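Local coordinates for TLR1789 protein (Thermosynechococcus elongatus, PDB 2X8X) that probably serves in inserting or translocating outer-membrane proteins as a cyanobacterial Omp85 related to Toc75, here represented by its N-terminal POTRA region, at residues A150-L162 with I178-L190. Numbering follows the deposited sequence.
Sequences AEGVVEQVTYRFL and ISREMDTQPGVVL
With CG1 anti to the backbone N (chi1 177°), Val154 carries CG2 beside its own N and into an apolar corner, where CG2 lies 4.0 Å from Leu190 CB and also meets the CG2 methyls of Thr184 and Val188. A branched residue suits this spot because its two methyls spread over both the turn and the chain beyond it. Tyr159 has CG beside its backbone N (chi1 -47°), and its side chain and that of Ile178 run past each other in opposite directions: Tyr159 CZ is 3.7 Å from Ile178 CG2, while Ile178 CD1 lies over one face of the tyrosine ring, offset toward its rim. Ile178 CD1 also meets the edge of the Phe161 ring, 3.8 Å from Phe161 CZ, so one isoleucine methyl touches both aromatics.

Backbone bonds fix the other end. Val154 N donates to Val188 O at 2.8 Å. Val154 O receives Gly187 N at 2.6 Å. Leu190 N reaches Gly152 O at 2.8 Å. A water bridges Glu151 O and Leu190 O. Pro186 and Gly187 form the middle of a type II turn, the proline fitting its first corner and glycine the positive phi of the second. The proline ring lies against the strand, Pro186 CD 4.0 Å from Val157 CG2. Val189 CG2 touches Glu151 OE1, whose carboxylate is held by Tyr123 and the backbone amides of 88-90.

Strand 154-161 is an outermost strand of its three-stranded sheet, paired with 224-232, and the segment 178-190 leads from helix 175-179 into helix 192-205. Strand, two helices and two further strands in this order make the β-α-α-β-β fold of a POTRA domain, here the last of three, with the contact joining its first strand to the connection between its helices.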
loop_
_atom_site.group_PDB
_atom_site.type_symbol
_atom_site.label_atom_id
_atom_site.label_comp_id
_atom_site.label_asym_id
_atom_site.label_seq_id
_atom_site.Cartn_x
_atom_site.Cartn_y
_atom_site.Cartn_z
ATOM N N ALA A 150 -2.876 0.526 8.252
ATOM C CA ALA A 150 -3.891 1.141 9.104
ATOM C C ALA A 150 -5.130 0.348 8.804
ATOM O O ALA A 150 -5.698 0.484 7.727
ATOM C CB ALA A 150 -4.095 2.550 8.718
ATOM N N GLU A 151 -5.544 -0.461 9.766
ATOM C CA GLU A 151 -6.576 -1.439 9.548
ATOM C C GLU A 151 -7.968 -0.846 9.763
ATOM O O GLU A 151 -8.929 -1.411 9.278
ATOM C CB GLU A 151 -6.373 -2.565 10.537
ATOM C CG GLU A 151 -5.016 -3.254 10.308
ATOM C CD GLU A 151 -4.997 -4.632 10.892
ATOM O OE1 GLU A 151 -5.760 -4.884 11.848
ATOM O OE2 GLU A 151 -4.252 -5.463 10.385
ATOM N N GLY A 152 -8.062 0.282 10.468
ATOM C CA GLY A 152 -9.378 0.905 10.762
ATOM C C GLY A 152 -9.831 0.586 12.191
ATOM O O GLY A 152 -10.960 0.179 12.428
ATOM N N VAL A 153 -8.922 0.698 13.150
ATOM C CA VAL A 153 -9.233 0.472 14.591
ATOM C C VAL A 153 -10.219 1.559 15.104
ATOM O O VAL A 153 -10.089 2.765 14.793
ATOM C CB VAL A 153 -7.913 0.432 15.481
ATOM C CG1 VAL A 153 -8.240 0.219 17.029
ATOM C CG2 VAL A 153 -6.980 -0.670 15.019
ATOM N N VAL A 154 -11.236 1.064 15.825
ATOM C CA VAL A 154 -12.258 1.872 16.499
ATOM C C VAL A 154 -11.682 2.332 17.851
ATOM O O VAL A 154 -11.448 1.536 18.766
ATOM C CB VAL A 154 -13.615 1.124 16.629
ATOM C CG1 VAL A 154 -14.599 1.987 17.406
ATOM C CG2 VAL A 154 -14.231 0.878 15.206
ATOM N N GLU A 155 -11.384 3.612 17.916
ATOM C CA GLU A 155 -10.893 4.284 19.121
ATOM C C GLU A 155 -12.100 4.523 20.076
ATOM O O GLU A 155 -12.085 4.097 21.240
ATOM C CB GLU A 155 -10.218 5.593 18.703
ATOM C CG GLU A 155 -9.057 5.993 19.568
ATOM C CD GLU A 155 -8.421 7.318 19.112
ATOM O OE1 GLU A 155 -7.366 7.247 18.411
ATOM O OE2 GLU A 155 -8.987 8.407 19.456
ATOM N N GLN A 156 -13.170 5.166 19.584
ATOM C CA GLN A 156 -14.390 5.270 20.375
ATOM C C GLN A 156 -15.646 5.127 19.570
ATOM O O GLN A 156 -15.642 5.116 18.325
ATOM C CB GLN A 156 -14.495 6.572 21.213
ATOM C CG GLN A 156 -13.896 7.783 20.542
ATOM C CD GLN A 156 -13.878 9.023 21.457
ATOM O OE1 GLN A 156 -14.300 8.975 22.609
ATOM N NE2 GLN A 156 -13.392 10.133 20.926
ATOM N N VAL A 157 -16.731 4.981 20.294
ATOM C CA VAL A 157 -18.039 5.004 19.639
ATOM C C VAL A 157 -18.862 6.036 20.391
ATOM O O VAL A 157 -19.012 5.928 21.615
ATOM C CB VAL A 157 -18.762 3.624 19.683
ATOM C CG1 VAL A 157 -20.177 3.684 19.008
ATOM C CG2 VAL A 157 -17.887 2.563 19.056
ATOM N N THR A 158 -19.439 6.983 19.620
ATOM C CA THR A 158 -20.082 8.200 20.133
ATOM C C THR A 158 -21.515 8.166 19.651
ATOM O O THR A 158 -21.730 8.028 18.435
ATOM C CB THR A 158 -19.441 9.492 19.473
ATOM O OG1 THR A 158 -17.998 9.433 19.591
ATOM C CG2 THR A 158 -20.047 10.864 20.063
ATOM N N TYR A 159 -22.477 8.288 20.572
ATOM C CA TYR A 159 -23.884 8.462 20.195
ATOM C C TYR A 159 -24.262 9.943 20.108
ATOM O O TYR A 159 -23.993 10.701 21.023
ATOM C CB TYR A 159 -24.870 7.767 21.173
ATOM C CG TYR A 159 -24.508 6.360 21.534
ATOM C CD1 TYR A 159 -23.972 5.479 20.578
ATOM C CD2 TYR A 159 -24.674 5.906 22.858
ATOM C CE1 TYR A 159 -23.565 4.194 20.932
ATOM C CE2 TYR A 159 -24.310 4.628 23.218
ATOM C CZ TYR A 159 -23.751 3.775 22.260
ATOM O OH TYR A 159 -23.404 2.503 22.618
ATOM N N ARG A 160 -24.890 10.370 19.013
ATOM C CA ARG A 160 -25.399 11.738 18.984
ATOM C C ARG A 160 -26.925 11.686 18.725
ATOM O O ARG A 160 -27.382 11.149 17.680
ATOM C CB ARG A 160 -24.680 12.535 17.886
ATOM C CG ARG A 160 -23.186 12.645 18.070
ATOM C CD ARG A 160 -22.595 13.491 16.957
ATOM N NE ARG A 160 -21.164 13.593 17.270
ATOM C CZ ARG A 160 -20.217 13.839 16.385
ATOM N NH1 ARG A 160 -20.520 14.043 15.114
ATOM N NH2 ARG A 160 -18.960 13.862 16.770
ATOM N N PHE A 161 -27.706 12.143 19.687
ATOM C CA PHE A 161 -29.153 12.149 19.539
ATOM C C PHE A 161 -29.666 13.403 18.845
ATOM O O PHE A 161 -29.231 14.504 19.144
ATOM C CB PHE A 161 -29.810 11.845 20.890
ATOM C CG PHE A 161 -29.437 10.453 21.423
ATOM C CD1 PHE A 161 -28.234 10.250 22.092
ATOM C CD2 PHE A 161 -30.282 9.356 21.215
ATOM C CE1 PHE A 161 -27.850 8.957 22.580
ATOM C CE2 PHE A 161 -29.936 8.056 21.704
ATOM C CZ PHE A 161 -28.719 7.863 22.363
ATOM N N LEU A 162 -30.595 13.247 17.904
ATOM C CA LEU A 162 -30.990 14.373 17.055
ATOM C C LEU A 162 -32.472 14.387 16.915
ATOM O O LEU A 162 -33.065 13.305 16.861
ATOM C CB LEU A 162 -30.386 14.244 15.653
ATOM C CG LEU A 162 -28.891 13.954 15.484
ATOM C CD1 LEU A 162 -28.588 13.686 13.994
ATOM C CD2 LEU A 162 -27.936 15.040 16.055
ATOM N N ILE A 178 -28.191 0.387 23.832
ATOM C CA ILE A 178 -27.585 0.423 22.514
ATOM C C ILE A 178 -26.296 -0.406 22.498
ATOM O O ILE A 178 -26.097 -1.247 21.611
ATOM C CB ILE A 178 -27.276 1.860 22.062
ATOM C CG1 ILE A 178 -28.596 2.623 21.826
ATOM C CG2 ILE A 178 -26.484 1.841 20.785
ATOM C CD1 ILE A 178 -28.391 4.127 21.899
ATOM N N SER A 179 -25.437 -0.151 23.477
ATOM C CA SER A 179 -24.117 -0.772 23.484
ATOM C C SER A 179 -24.231 -2.335 23.474
ATOM O O SER A 179 -23.452 -3.048 22.836
ATOM C CB SER A 179 -23.381 -0.235 24.717
ATOM O OG SER A 179 -22.127 -0.879 24.806
ATOM N N ARG A 180 -25.213 -2.872 24.184
ATOM C CA ARG A 180 -25.316 -4.326 24.308
ATOM C C ARG A 180 -25.792 -5.015 23.048
ATOM O O ARG A 180 -25.727 -6.240 22.950
ATOM C CB ARG A 180 -26.175 -4.712 25.487
ATOM C CG ARG A 180 -27.667 -4.747 25.217
ATOM C CD ARG A 180 -28.362 -4.927 26.606
ATOM N NE ARG A 180 -29.717 -4.357 26.600
ATOM C CZ ARG A 180 -30.640 -4.549 27.540
ATOM N NH1 ARG A 180 -30.390 -5.309 28.606
ATOM N NH2 ARG A 180 -31.833 -3.971 27.409
ATOM N N GLU A 181 -26.260 -4.229 22.077
ATOM C CA GLU A 181 -26.606 -4.799 20.787
ATOM C C GLU A 181 -25.458 -4.819 19.808
ATOM O O GLU A 181 -25.593 -5.433 18.734
ATOM C CB GLU A 181 -27.771 -4.023 20.164
ATOM C CG GLU A 181 -29.001 -4.068 21.057
ATOM C CD GLU A 181 -29.547 -5.474 21.267
ATOM O OE1 GLU A 181 -29.526 -6.319 20.312
ATOM O OE2 GLU A 181 -30.047 -5.704 22.389
ATOM N N MET A 182 -24.358 -4.134 20.163
ATOM C CA MET A 182 -23.297 -3.860 19.209
ATOM C C MET A 182 -22.037 -4.673 19.468
ATOM O O MET A 182 -21.469 -4.628 20.564
ATOM C CB MET A 182 -22.958 -2.363 19.222
ATOM C CG MET A 182 -24.129 -1.526 18.700
ATOM S SD MET A 182 -23.568 0.169 18.566
ATOM C CE MET A 182 -22.262 0.066 17.283
ATOM N N ASP A 183 -21.599 -5.386 18.443
ATOM C CA ASP A 183 -20.228 -5.965 18.411
ATOM C C ASP A 183 -19.127 -4.961 18.049
ATOM O O ASP A 183 -17.948 -5.176 18.389
ATOM C CB ASP A 183 -20.132 -7.095 17.388
ATOM C CG ASP A 183 -20.921 -8.327 17.776
ATOM O OD1 ASP A 183 -21.118 -8.596 19.004
ATOM O OD2 ASP A 183 -21.307 -9.052 16.821
ATOM N N THR A 184 -19.468 -3.934 17.278
ATOM C CA THR A 184 -18.523 -2.832 17.041
ATOM C C THR A 184 -18.329 -2.052 18.352
ATOM O O THR A 184 -19.273 -1.418 18.821
ATOM C CB THR A 184 -19.072 -1.894 15.956
ATOM O OG1 THR A 184 -19.372 -2.667 14.788
ATOM C CG2 THR A 184 -18.043 -0.808 15.561
ATOM N N GLN A 185 -17.134 -2.150 18.971
ATOM C CA GLN A 185 -16.837 -1.565 20.313
ATOM C C GLN A 185 -15.427 -0.949 20.231
ATOM O O GLN A 185 -14.693 -1.285 19.340
ATOM C CB GLN A 185 -16.900 -2.627 21.443
ATOM C CG GLN A 185 -18.289 -3.260 21.591
ATOM C CD GLN A 185 -19.323 -2.354 22.281
ATOM O OE1 GLN A 185 -18.964 -1.348 22.873
ATOM N NE2 GLN A 185 -20.610 -2.741 22.230
ATOM N N PRO A 186 -15.072 -0.010 21.120
ATOM C CA PRO A 186 -13.666 0.440 21.081
ATOM C C PRO A 186 -12.643 -0.707 21.096
ATOM O O PRO A 186 -12.876 -1.735 21.759
ATOM C CB PRO A 186 -13.525 1.343 22.301
ATOM C CG PRO A 186 -14.886 1.915 22.467
ATOM C CD PRO A 186 -15.908 0.829 22.005
ATOM N N GLY A 187 -11.570 -0.548 20.293
ATOM C CA GLY A 187 -10.563 -1.580 20.089
ATOM C C GLY A 187 -10.776 -2.608 18.987
ATOM O O GLY A 187 -9.846 -3.343 18.682
ATOM N N VAL A 188 -11.976 -2.728 18.388
ATOM C CA VAL A 188 -12.147 -3.709 17.302
ATOM C C VAL A 188 -11.723 -2.966 16.031
ATOM O O VAL A 188 -11.668 -1.721 16.027
ATOM C CB VAL A 188 -13.605 -4.195 17.127
ATOM C CG1 VAL A 188 -14.146 -4.720 18.457
ATOM C CG2 VAL A 188 -14.508 -3.021 16.595
ATOM N N VAL A 189 -11.388 -3.713 14.975
ATOM C CA VAL A 189 -11.143 -3.143 13.667
ATOM C C VAL A 189 -12.523 -3.074 12.962
ATOM O O VAL A 189 -13.222 -4.064 12.837
ATOM C CB VAL A 189 -10.256 -4.090 12.807
ATOM C CG1 VAL A 189 -10.020 -3.511 11.463
ATOM C CG2 VAL A 189 -8.947 -4.421 13.518
ATOM N N LEU A 190 -12.886 -1.898 12.517
ATOM C CA LEU A 190 -14.188 -1.670 11.835
ATOM C C LEU A 190 -14.460 -2.667 10.689
ATOM O O LEU A 190 -13.640 -2.833 9.753
ATOM C CB LEU A 190 -14.234 -0.198 11.347
ATOM C CG LEU A 190 -15.573 0.293 10.758
ATOM C CD1 LEU A 190 -16.548 0.358 11.921
ATOM C CD2 LEU A 190 -15.412 1.685 10.183
HETATM O O HOH W 1 -11.660 -1.581 8.385
#